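Local structure of Alpha/beta hydrolase family protein (Bacillus anthracis, 3OOS) at residues Ser224-Gly229 and Glu242-Ile247. The protein is probably a hydrolase of the alpha/beta-hydrolase fold family, its substrate not being assigned here. Numbering follows the deposited sequence.
Sequences SFIYCG and EIANLI
Ile-226 lays its longer branch against the helix, with CD1 3.6 Å from CG2 of Ile-243. The two isoleucines cross obliquely, and the same Ile-243 methyl also meets CG1 and, more loosely, CG2 of Ile-226. One helical position further on, the CB of Ala-244 packs on the flank of Ile-226, 3.9 Å from its CG1; the CA atoms of Ile-226 and Ala-244 are 6.1 Å apart, closer than those of Ser-224 and Ile-247 at the other end (7.4 Å). Just past the helix end, Ile-247 adds a looser contact, its CD1 4.4 Å from CD1 of Ile-226.

Ile-247 turns mainly to Ser-224, two residues back along the strand and on the same face. Its CG2, anti to the backbone N, comes within 3.5 Å of Ser-224 OG, while its CD1 touches CB and OG of the serine at 4.0 Å each. The buried hydroxyl thus lies against methyl groups on this side and has its hydrogen-bond partner in the backbone O of Ile-222. Ile-247 is the first residue to leave the helical conformation, yet its backbone N still donates a hydrogen bond to the backbone O of Ile-243 (3.1 Å).

No hydrogen bond joins strand and helix. Leu-252 on the neighbouring parallel strand touches both Ile-226 and Ala-244, and Val-121 of the other neighbouring strand, 116-122, also touches Ile-226. This is the largely apolar strand–helix packing of a beta-alpha-beta crossover, in which helix 237-246 packs on one face of the sheet and connects the adjacent parallel strands 224-229 and 250-255 of the alpha/beta-hydrolase fold.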
ATOM      1  N   SER A 224       4.927 -14.076   6.469  1.00 10.44           N
ATOM      2  CA  SER A 224       4.786 -12.629   6.438  1.00 10.34           C
ATOM      3  C   SER A 224       6.124 -11.994   6.116  1.00 10.37           C
ATOM      4  O   SER A 224       7.085 -12.127   6.874  1.00 11.30           O
ATOM      5  CB  SER A 224       4.250 -12.129   7.780  1.00 10.09           C
ATOM      6  OG  SER A 224       2.992 -12.725   8.044  1.00 10.14           O
ATOM      7  N   PHE A 225       6.185 -11.315   4.975  1.00  9.93           N
ATOM      8  CA  PHE A 225       7.432 -10.736   4.501  1.00  9.89           C
ATOM      9  C   PHE A 225       7.382  -9.225   4.667  1.00  9.74           C
ATOM     10  O   PHE A 225       6.741  -8.521   3.884  1.00  9.75           O
ATOM     11  CB  PHE A 225       7.697 -11.161   3.048  1.00  9.98           C
ATOM     12  CG  PHE A 225       7.750 -12.656   2.861  1.00 10.56           C
ATOM     13  CD1 PHE A 225       8.942 -13.352   3.039  1.00 11.47           C
ATOM     14  CD2 PHE A 225       6.604 -13.369   2.516  1.00 10.87           C
ATOM     15  CE1 PHE A 225       8.992 -14.743   2.877  1.00 12.20           C
ATOM     16  CE2 PHE A 225       6.644 -14.755   2.347  1.00 11.45           C
ATOM     17  CZ  PHE A 225       7.839 -15.442   2.529  1.00 11.83           C
ATOM     18  N   ILE A 226       8.041  -8.751   5.720  1.00  9.62           N
ATOM     19  CA  ILE A 226       8.015  -7.340   6.099  1.00  9.34           C
ATOM     20  C   ILE A 226       9.261  -6.658   5.549  1.00  9.34           C
ATOM     21  O   ILE A 226      10.343  -7.230   5.577  1.00  9.48           O
ATOM     22  CB  ILE A 226       7.968  -7.170   7.652  1.00  9.52           C
ATOM     23  CG1 ILE A 226       7.028  -8.197   8.318  1.00  9.21           C
ATOM     24  CG2 ILE A 226       7.623  -5.734   8.050  1.00  9.15           C
ATOM     25  CD1 ILE A 226       5.585  -8.225   7.780  1.00  9.33           C
ATOM     26  N   TYR A 227       9.113  -5.441   5.033  1.00  9.19           N
ATOM     27  CA  TYR A 227      10.272  -4.681   4.559  1.00  9.28           C
ATOM     28  C   TYR A 227      10.053  -3.194   4.799  1.00  9.35           C
ATOM     29  O   TYR A 227       8.917  -2.744   4.973  1.00  9.35           O
ATOM     30  CB  TYR A 227      10.564  -4.957   3.068  1.00  9.37           C
ATOM     31  CG  TYR A 227       9.592  -4.270   2.130  1.00  9.42           C
ATOM     32  CD1 TYR A 227       9.790  -2.942   1.743  1.00  9.76           C
ATOM     33  CD2 TYR A 227       8.467  -4.939   1.647  1.00  9.66           C
ATOM     34  CE1 TYR A 227       8.894  -2.299   0.902  1.00  9.93           C
ATOM     35  CE2 TYR A 227       7.567  -4.305   0.796  1.00  9.94           C
ATOM     36  CZ  TYR A 227       7.787  -2.984   0.431  1.00  9.70           C
ATOM     37  OH  TYR A 227       6.896  -2.340  -0.396  1.00 10.56           O
ATOM     38  N   CYS A 228      11.143  -2.433   4.791  1.00  9.55           N
ATOM     39  CA  CYS A 228      11.073  -0.989   4.967  1.00  9.79           C
ATOM     40  C   CYS A 228      12.387  -0.353   4.555  1.00 10.16           C
ATOM     41  O   CYS A 228      13.456  -0.944   4.735  1.00 10.21           O
ATOM     42  CB  CYS A 228      10.782  -0.646   6.431  1.00  9.95           C
ATOM     43  SG  CYS A 228      10.291   1.069   6.740  1.00 10.48           S
ATOM     44  N   GLY A 229      12.297   0.850   3.998  1.00 10.17           N
ATOM     45  CA  GLY A 229      13.479   1.678   3.773  1.00 10.67           C
ATOM     46  C   GLY A 229      13.999   2.192   5.101  1.00 11.25           C
ATOM     47  O   GLY A 229      13.220   2.641   5.949  1.00 11.00           O
ATOM     48  N   GLU A 242       8.694  -3.738  14.659  1.00 10.15           N
ATOM     49  CA  GLU A 242       7.633  -4.184  15.555  1.00 10.25           C
ATOM     50  C   GLU A 242       6.738  -5.223  14.885  1.00  9.93           C
ATOM     51  O   GLU A 242       6.466  -6.272  15.465  1.00 10.00           O
ATOM     52  CB  GLU A 242       6.788  -3.007  16.051  1.00 10.25           C
ATOM     53  CG  GLU A 242       5.600  -3.452  16.903  1.00 11.33           C
ATOM     54  CD  GLU A 242       4.814  -2.302  17.493  1.00 12.56           C
ATOM     55  OE1 GLU A 242       4.413  -1.396  16.736  1.00 12.96           O
ATOM     56  OE2 GLU A 242       4.586  -2.316  18.720  1.00 14.62           O
ATOM     57  N   ILE A 243       6.283  -4.925  13.667  1.00  9.61           N
ATOM     58  CA  ILE A 243       5.449  -5.863  12.911  1.00  9.50           C
ATOM     59  C   ILE A 243       6.121  -7.233  12.786  1.00  9.70           C
ATOM     60  O   ILE A 243       5.507  -8.261  13.088  1.00  9.67           O
ATOM     61  CB  ILE A 243       5.096  -5.321  11.504  1.00  9.40           C
ATOM     62  CG1 ILE A 243       4.163  -4.109  11.608  1.00  9.37           C
ATOM     63  CG2 ILE A 243       4.445  -6.412  10.658  1.00  9.40           C
ATOM     64  CD1 ILE A 243       4.092  -3.274  10.327  1.00  9.72           C
ATOM     65  N   ALA A 244       7.377  -7.240  12.347  1.00  9.89           N
ATOM     66  CA  ALA A 244       8.110  -8.488  12.135  1.00 10.16           C
ATOM     67  C   ALA A 244       8.348  -9.265  13.427  1.00 10.47           C
ATOM     68  O   ALA A 244       8.378 -10.497  13.414  1.00 10.81           O
ATOM     69  CB  ALA A 244       9.422  -8.219  11.422  1.00 10.06           C
ATOM     70  N   ASN A 245       8.509  -8.551  14.541  1.00 10.53           N
ATOM     71  CA  ASN A 245       8.657  -9.205  15.839  1.00 11.15           C
ATOM     72  C   ASN A 245       7.357  -9.849  16.330  1.00 11.26           C
ATOM     73  O   ASN A 245       7.367 -10.965  16.864  1.00 11.31           O
ATOM     74  CB  ASN A 245       9.189  -8.230  16.891  1.00 11.46           C
ATOM     75  CG  ASN A 245       9.253  -8.852  18.272  1.00 12.52           C
ATOM     76  OD1 ASN A 245      10.133  -9.669  18.561  1.00 14.51           O
ATOM     77  ND2 ASN A 245       8.307  -8.484  19.129  1.00 11.74           N
ATOM     78  N   LEU A 246       6.243  -9.146  16.138  1.00 11.20           N
ATOM     79  CA  LEU A 246       4.951  -9.592  16.665  1.00 11.41           C
ATOM     80  C   LEU A 246       4.396 -10.812  15.932  1.00 11.57           C
ATOM     81  O   LEU A 246       3.835 -11.714  16.555  1.00 11.63           O
ATOM     82  CB  LEU A 246       3.935  -8.445  16.651  1.00 11.26           C
ATOM     83  CG  LEU A 246       4.177  -7.310  17.652  1.00 11.63           C
ATOM     84  CD1 LEU A 246       3.199  -6.171  17.410  1.00 11.91           C
ATOM     85  CD2 LEU A 246       4.101  -7.800  19.100  1.00 13.05           C
ATOM     86  N   ILE A 247       4.560 -10.837  14.613  1.00 11.51           N
ATOM     87  CA  ILE A 247       4.088 -11.958  13.802  1.00 11.91           C
ATOM     88  C   ILE A 247       5.061 -13.136  13.947  1.00 12.60           C
ATOM     89  O   ILE A 247       6.243 -12.997  13.636  1.00 12.72           O
ATOM     90  CB  ILE A 247       3.935 -11.555  12.318  1.00 11.42           C
ATOM     91  CG1 ILE A 247       2.898 -10.433  12.173  1.00 11.10           C
ATOM     92  CG2 ILE A 247       3.540 -12.765  11.470  1.00 11.58           C
ATOM     93  CD1 ILE A 247       2.827  -9.830  10.777  1.00 10.91           C
TER